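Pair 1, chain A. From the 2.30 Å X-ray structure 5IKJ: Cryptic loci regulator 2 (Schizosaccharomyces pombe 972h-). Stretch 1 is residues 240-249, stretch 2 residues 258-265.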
# COMPACT_ATOMS: atom_id res chain seq x y z
N SER A 240 0.67 -11.53 -8.59
CA SER A 240 0.97 -11.96 -9.96
C SER A 240 0.18 -11.05 -10.90
O SER A 240 -0.93 -11.37 -11.33
CB SER A 240 0.61 -13.42 -10.17
OG SER A 240 1.31 -13.97 -11.28
N SER A 241 0.77 -9.90 -11.22
CA SER A 241 0.03 -8.83 -11.89
C SER A 241 1.02 -7.77 -12.35
O SER A 241 2.19 -7.76 -11.97
CB SER A 241 -1.02 -8.22 -10.95
OG SER A 241 -0.41 -7.72 -9.78
N TYR A 242 0.52 -6.86 -13.19
CA TYR A 242 1.25 -5.68 -13.58
C TYR A 242 0.90 -4.52 -12.64
O TYR A 242 -0.17 -4.49 -12.04
CB TYR A 242 0.96 -5.31 -15.03
CG TYR A 242 1.50 -6.33 -16.01
CD1 TYR A 242 2.79 -6.22 -16.50
CD2 TYR A 242 0.73 -7.41 -16.42
CE1 TYR A 242 3.30 -7.15 -17.38
CE2 TYR A 242 1.23 -8.34 -17.31
CZ TYR A 242 2.52 -8.21 -17.78
OH TYR A 242 3.02 -9.14 -18.66
N ARG A 243 1.83 -3.58 -12.53
CA ARG A 243 1.80 -2.60 -11.45
C ARG A 243 1.62 -1.19 -12.00
O ARG A 243 2.06 -0.86 -13.10
CB ARG A 243 3.07 -2.70 -10.60
CG ARG A 243 3.17 -4.04 -9.89
CD ARG A 243 4.51 -4.27 -9.22
NE ARG A 243 4.48 -5.47 -8.39
CZ ARG A 243 5.55 -6.06 -7.87
NH1 ARG A 243 6.76 -5.58 -8.09
NH2 ARG A 243 5.40 -7.15 -7.12
N LEU A 244 0.95 -0.36 -11.19
CA LEU A 244 0.62 1.00 -11.60
C LEU A 244 1.88 1.79 -11.90
O LEU A 244 2.78 1.90 -11.06
CB LEU A 244 -0.19 1.67 -10.48
CG LEU A 244 -1.54 1.02 -10.18
CD1 LEU A 244 -2.15 1.60 -8.91
CD2 LEU A 244 -2.49 1.18 -11.35
N GLY A 245 1.94 2.35 -13.11
CA GLY A 245 3.07 3.14 -13.54
C GLY A 245 4.12 2.38 -14.32
O GLY A 245 5.09 3.00 -14.79
N GLU A 246 3.97 1.07 -14.49
CA GLU A 246 4.96 0.29 -15.22
C GLU A 246 4.80 0.48 -16.72
O GLU A 246 3.69 0.70 -17.23
CB GLU A 246 4.84 -1.19 -14.88
CG GLU A 246 5.17 -1.54 -13.44
CD GLU A 246 5.39 -3.03 -13.24
OE1 GLU A 246 6.43 -3.40 -12.65
OE2 GLU A 246 4.53 -3.82 -13.68
N VAL A 247 5.92 0.38 -17.43
CA VAL A 247 5.95 0.41 -18.88
C VAL A 247 5.95 -1.03 -19.38
O VAL A 247 6.81 -1.82 -18.98
CB VAL A 247 7.17 1.19 -19.39
CG1 VAL A 247 7.34 1.02 -20.90
CG2 VAL A 247 7.04 2.66 -19.04
N VAL A 248 5.00 -1.36 -20.25
CA VAL A 248 4.76 -2.73 -20.67
C VAL A 248 4.61 -2.77 -22.18
O VAL A 248 4.60 -1.74 -22.85
CB VAL A 248 3.52 -3.34 -19.98
CG1 VAL A 248 3.62 -3.20 -18.46
CG2 VAL A 248 2.24 -2.69 -20.49
N TRP A 249 4.48 -3.99 -22.71
CA TRP A 249 4.12 -4.21 -24.11
C TRP A 249 2.67 -4.65 -24.18
O TRP A 249 2.26 -5.57 -23.46
CB TRP A 249 5.01 -5.27 -24.75
CG TRP A 249 6.39 -4.81 -25.09
CD1 TRP A 249 7.56 -5.23 -24.52
CD2 TRP A 249 6.76 -3.84 -26.08
NE1 TRP A 249 8.62 -4.59 -25.10
CE2 TRP A 249 8.16 -3.72 -26.05
CE3 TRP A 249 6.03 -3.05 -26.98
CZ2 TRP A 249 8.86 -2.85 -26.89
CZ3 TRP A 249 6.73 -2.19 -27.81
CH2 TRP A 249 8.12 -2.10 -27.76
N PRO A 258 3.61 -0.02 -27.21
CA PRO A 258 4.19 0.41 -25.93
C PRO A 258 3.15 1.17 -25.11
O PRO A 258 2.46 2.04 -25.63
CB PRO A 258 5.36 1.32 -26.34
CG PRO A 258 5.47 1.21 -27.84
CD PRO A 258 4.13 0.77 -28.33
N ALA A 259 3.06 0.84 -23.83
CA ALA A 259 2.01 1.40 -22.99
C ALA A 259 2.52 1.54 -21.56
O ALA A 259 3.55 0.98 -21.19
CB ALA A 259 0.75 0.53 -23.02
N ILE A 260 1.77 2.31 -20.77
CA ILE A 260 2.03 2.46 -19.34
C ILE A 260 0.75 2.16 -18.60
O ILE A 260 -0.33 2.63 -18.99
CB ILE A 260 2.55 3.87 -19.00
CG1 ILE A 260 2.88 3.96 -17.50
CG2 ILE A 260 1.51 4.94 -19.37
CD1 ILE A 260 3.88 5.05 -17.17
N ILE A 261 0.85 1.37 -17.54
CA ILE A 261 -0.31 1.08 -16.70
C ILE A 261 -0.70 2.36 -15.97
O ILE A 261 0.08 2.92 -15.20
CB ILE A 261 -0.02 -0.05 -15.71
CG1 ILE A 261 0.55 -1.28 -16.43
CG2 ILE A 261 -1.28 -0.43 -14.93
CD1 ILE A 261 -0.43 -2.01 -17.34
N VAL A 262 -1.91 2.86 -16.24
CA VAL A 262 -2.45 4.02 -15.55
C VAL A 262 -3.38 3.64 -14.40
O VAL A 262 -3.43 4.34 -13.39
CB VAL A 262 -3.17 4.93 -16.56
CG1 VAL A 262 -3.72 6.17 -15.86
CG2 VAL A 262 -2.23 5.31 -17.70
N ALA A 263 -4.15 2.57 -14.54
CA ALA A 263 -5.16 2.20 -13.56
C ALA A 263 -5.42 0.71 -13.70
O ALA A 263 -4.97 0.07 -14.66
CB ALA A 263 -6.46 3.01 -13.76
N ARG A 264 -6.13 0.16 -12.73
CA ARG A 264 -6.46 -1.25 -12.72
C ARG A 264 -7.54 -1.45 -11.68
O ARG A 264 -7.64 -0.67 -10.73
CB ARG A 264 -5.23 -2.12 -12.41
CG ARG A 264 -4.82 -2.07 -10.95
CD ARG A 264 -3.41 -2.57 -10.72
NE ARG A 264 -3.06 -2.50 -9.31
CZ ARG A 264 -1.89 -2.89 -8.81
NH1 ARG A 264 -0.96 -3.40 -9.60
NH2 ARG A 264 -1.66 -2.79 -7.51
N ASN A 265 -8.35 -2.49 -11.86
CA ASN A 265 -9.44 -2.76 -10.93
C ASN A 265 -9.64 -4.26 -10.83
O ASN A 265 -9.39 -5.00 -11.79
CB ASN A 265 -10.74 -2.08 -11.38
CG ASN A 265 -11.21 -2.56 -12.74
OD1 ASN A 265 -10.82 -2.01 -13.77
ND2 ASN A 265 -12.04 -3.59 -12.75

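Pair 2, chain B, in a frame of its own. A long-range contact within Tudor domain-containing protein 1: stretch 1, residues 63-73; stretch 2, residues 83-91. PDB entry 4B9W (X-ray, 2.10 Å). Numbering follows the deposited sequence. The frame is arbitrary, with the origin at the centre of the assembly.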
# COMPACT_ATOMS: atom_id res chain seq x y z
N GLY B 63 -19.41 18.90 7.01
CA GLY B 63 -19.59 17.56 7.56
C GLY B 63 -19.21 16.58 6.46
O GLY B 63 -19.90 16.50 5.44
N PHE B 64 -18.10 15.87 6.64
CA PHE B 64 -17.67 14.86 5.68
C PHE B 64 -17.79 13.45 6.28
O PHE B 64 -17.32 13.22 7.38
CB PHE B 64 -16.24 15.11 5.21
CG PHE B 64 -15.70 14.03 4.31
CD1 PHE B 64 -16.23 13.85 3.05
CD2 PHE B 64 -14.71 13.18 4.73
CE1 PHE B 64 -15.76 12.86 2.22
CE2 PHE B 64 -14.23 12.18 3.90
CZ PHE B 64 -14.76 12.02 2.65
N LYS B 65 -18.41 12.54 5.54
CA LYS B 65 -18.54 11.14 5.96
C LYS B 65 -17.53 10.28 5.17
O LYS B 65 -17.69 10.05 3.98
CB LYS B 65 -19.96 10.64 5.72
CG LYS B 65 -20.95 10.99 6.84
CD LYS B 65 -22.38 10.62 6.43
CE LYS B 65 -23.33 10.63 7.63
NZ LYS B 65 -23.27 11.91 8.40
N ALA B 66 -16.49 9.80 5.87
CA ALA B 66 -15.42 9.03 5.23
C ALA B 66 -15.89 7.63 4.83
O ALA B 66 -16.47 6.91 5.62
CB ALA B 66 -14.20 8.94 6.15
N GLU B 67 -15.68 7.30 3.56
CA GLU B 67 -15.92 5.97 3.05
C GLU B 67 -14.75 5.69 2.11
O GLU B 67 -14.22 6.61 1.47
CB GLU B 67 -17.26 5.90 2.31
CG GLU B 67 -17.56 4.53 1.73
CD GLU B 67 -17.55 3.40 2.75
OE1 GLU B 67 -18.57 3.26 3.48
OE2 GLU B 67 -16.55 2.65 2.81
N ILE B 68 -14.34 4.42 2.05
CA ILE B 68 -13.17 4.03 1.29
C ILE B 68 -13.33 4.32 -0.20
O ILE B 68 -14.33 3.96 -0.83
CB ILE B 68 -12.83 2.55 1.48
CG1 ILE B 68 -12.54 2.26 2.96
CG2 ILE B 68 -11.62 2.16 0.64
CD1 ILE B 68 -11.33 2.97 3.49
N GLY B 69 -12.32 5.00 -0.74
CA GLY B 69 -12.33 5.41 -2.12
C GLY B 69 -13.19 6.65 -2.40
O GLY B 69 -13.35 7.00 -3.55
N ARG B 70 -13.73 7.32 -1.37
CA ARG B 70 -14.54 8.55 -1.58
C ARG B 70 -13.67 9.82 -1.78
O ARG B 70 -12.69 10.04 -1.05
CB ARG B 70 -15.51 8.81 -0.41
CG ARG B 70 -16.49 9.95 -0.66
CD ARG B 70 -17.46 10.22 0.50
NE ARG B 70 -18.23 9.03 0.91
CZ ARG B 70 -19.34 8.59 0.32
NH1 ARG B 70 -19.88 9.22 -0.72
NH2 ARG B 70 -19.94 7.49 0.80
N PRO B 71 -14.05 10.68 -2.73
CA PRO B 71 -13.27 11.89 -2.88
C PRO B 71 -13.57 12.91 -1.78
O PRO B 71 -14.67 12.92 -1.22
CB PRO B 71 -13.69 12.42 -4.26
CG PRO B 71 -14.54 11.36 -4.86
CD PRO B 71 -15.13 10.61 -3.72
N CYS B 72 -12.58 13.72 -1.46
CA CYS B 72 -12.71 14.80 -0.49
C CYS B 72 -11.62 15.84 -0.74
O CYS B 72 -10.85 15.72 -1.72
CB CYS B 72 -12.60 14.26 0.93
SG CYS B 72 -11.11 13.27 1.24
N CYS B 73 -11.64 16.88 0.10
CA CYS B 73 -10.58 17.86 0.24
C CYS B 73 -9.91 17.50 1.54
O CYS B 73 -10.58 17.30 2.55
CB CYS B 73 -11.15 19.28 0.38
SG CYS B 73 -12.05 19.90 -1.06
N TYR B 83 -5.96 20.12 -0.48
CA TYR B 83 -5.88 19.56 -1.82
C TYR B 83 -6.93 18.47 -2.00
O TYR B 83 -7.56 18.03 -1.04
CB TYR B 83 -4.49 18.97 -2.06
CG TYR B 83 -3.38 20.00 -2.00
CD1 TYR B 83 -3.07 20.76 -3.11
CD2 TYR B 83 -2.67 20.22 -0.82
CE1 TYR B 83 -2.08 21.71 -3.07
CE2 TYR B 83 -1.65 21.17 -0.77
CZ TYR B 83 -1.36 21.90 -1.90
OH TYR B 83 -0.36 22.86 -1.88
N ARG B 84 -7.10 18.05 -3.25
CA ARG B 84 -7.99 16.95 -3.59
C ARG B 84 -7.41 15.64 -3.09
O ARG B 84 -6.19 15.45 -3.10
CB ARG B 84 -8.21 16.89 -5.09
CG ARG B 84 -8.84 18.17 -5.66
CD ARG B 84 -9.40 17.94 -7.03
NE ARG B 84 -8.37 17.73 -8.05
CZ ARG B 84 -8.63 17.48 -9.33
NH1 ARG B 84 -9.88 17.39 -9.75
NH2 ARG B 84 -7.63 17.29 -10.19
N ALA B 85 -8.28 14.76 -2.64
CA ALA B 85 -7.85 13.50 -2.07
C ALA B 85 -8.95 12.43 -2.19
O ALA B 85 -10.12 12.74 -2.42
CB ALA B 85 -7.46 13.71 -0.63
N LEU B 86 -8.52 11.16 -2.08
CA LEU B 86 -9.39 10.01 -1.93
C LEU B 86 -9.08 9.33 -0.60
O LEU B 86 -7.90 9.18 -0.21
CB LEU B 86 -9.16 8.99 -3.07
CG LEU B 86 -9.69 9.27 -4.47
CD1 LEU B 86 -9.06 8.28 -5.47
CD2 LEU B 86 -11.22 9.21 -4.54
N VAL B 87 -10.13 8.91 0.10
CA VAL B 87 -9.98 8.13 1.32
C VAL B 87 -9.35 6.77 0.98
O VAL B 87 -9.89 5.98 0.20
CB VAL B 87 -11.34 7.98 2.04
CG1 VAL B 87 -11.23 7.04 3.24
CG2 VAL B 87 -11.86 9.34 2.46
N LYS B 88 -8.19 6.50 1.57
CA LYS B 88 -7.48 5.25 1.33
C LYS B 88 -7.67 4.28 2.50
O LYS B 88 -7.95 3.10 2.29
CB LYS B 88 -6.00 5.53 1.06
CG LYS B 88 -5.25 4.31 0.56
CD LYS B 88 -4.23 4.67 -0.50
CE LYS B 88 -4.19 3.67 -1.65
NZ LYS B 88 -3.03 2.75 -1.50
N GLU B 89 -7.57 4.79 3.72
CA GLU B 89 -7.75 3.96 4.92
C GLU B 89 -8.49 4.67 6.04
O GLU B 89 -8.37 5.88 6.19
CB GLU B 89 -6.39 3.52 5.45
CG GLU B 89 -5.41 3.06 4.38
CD GLU B 89 -4.23 2.34 4.95
OE1 GLU B 89 -4.14 2.20 6.18
OE2 GLU B 89 -3.39 1.88 4.17
N ILE B 90 -9.25 3.91 6.82
CA ILE B 90 -9.83 4.39 8.09
C ILE B 90 -9.26 3.57 9.24
O ILE B 90 -9.39 2.33 9.29
CB ILE B 90 -11.37 4.32 8.11
CG1 ILE B 90 -11.96 5.10 6.93
CG2 ILE B 90 -11.93 4.91 9.41
CD1 ILE B 90 -13.44 4.89 6.73
N LEU B 91 -8.64 4.29 10.17
CA LEU B 91 -7.85 3.68 11.22
C LEU B 91 -8.68 3.62 12.52
O LEU B 91 -9.58 4.44 12.70
CB LEU B 91 -6.56 4.46 11.45
CG LEU B 91 -5.63 4.64 10.25
CD1 LEU B 91 -4.55 5.68 10.57
CD2 LEU B 91 -4.98 3.32 9.89

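Pair 1 (Cryptic loci regulator 2) and pair 2 (Tudor domain-containing protein 1) share one backbone arrangement: a type II turn leads into a strand that runs antiparallel, at 130° and 136° respectively, to the strand of the second stretch. Fourteen central residues superpose with an RMSD of 0.4 Å. The turns span Arg A243 to Glu A246 and Glu B67 to Arg B70, closed by Glu A246 N to Arg A243 O (3.1 Å) and Arg B70 N to Glu B67 O (3.0 Å). Both place glycine third, with positive phi: at Gly A245 a CB would jam against the preceding carbonyl, and at Gly B69 the positive phi itself favours glycine.

The glycine amides begin matching hydrogen-bond ladders, Gly A245 N to Ile A261 O (2.9 Å) and Gly B69 N to Val B87 O (2.8 Å). Ile A261 N and Val B87 N return bonds to Glu A246 O (2.9 Å) and Arg B70 O (3.0 Å). Val A248 then pairs with Ala A259 through bonds in both directions, as Cys B72 does with Ala B85.

The matched Ile A261 and Val B87 point toward the first stretch, and each has 105 Å² covered by it. Ile A261 reaches Tyr A242 CB with CD1 (4.3 Å) and Val A248 CG1 with CG1 (4.2 Å). The shorter Val B87 uses CG2 to meet Ala B66 CB (4.4 Å) and Cys B72 SG (4.2 Å); Phe B64, which has no counterpart, adds CZ at 4.0 Å from Val B87 CG2, the methyl lying at the ring edge. Val A248 and Cys B72 also share a face with the two alanines: Val A248 CG2 lies 4.4 Å from Ala A259 CB, and Cys B72 SG 4.1 Å from Ala B85 CB.

Leu A244 and Ile B68 start sideways, but their ends come nearer: Leu A244 CD2 packs 4.1 Å from Ile A261 CG2, and Ile B68 CD1 4.1 Å from Val B87 CG1. The chemistry also diverges at the matched Arg A264 and Ile B90, both directed toward the first stretch. Arg A264 NH1 donates to Tyr A242 O (2.8 Å), while Leu A244 CG lies over one guanidinium face; Ile B90 instead makes apolar contacts, its CG1 4.1 Å from Ile B68 CD1 and its CD1 4.2 Å from Ala B66 CB.

On the other sheet face, Val A247 CG2 approaches Ile A260 CD1 (4.4 Å), whereas Pro B71 CG meets Leu B86 CD2 (4.0 Å).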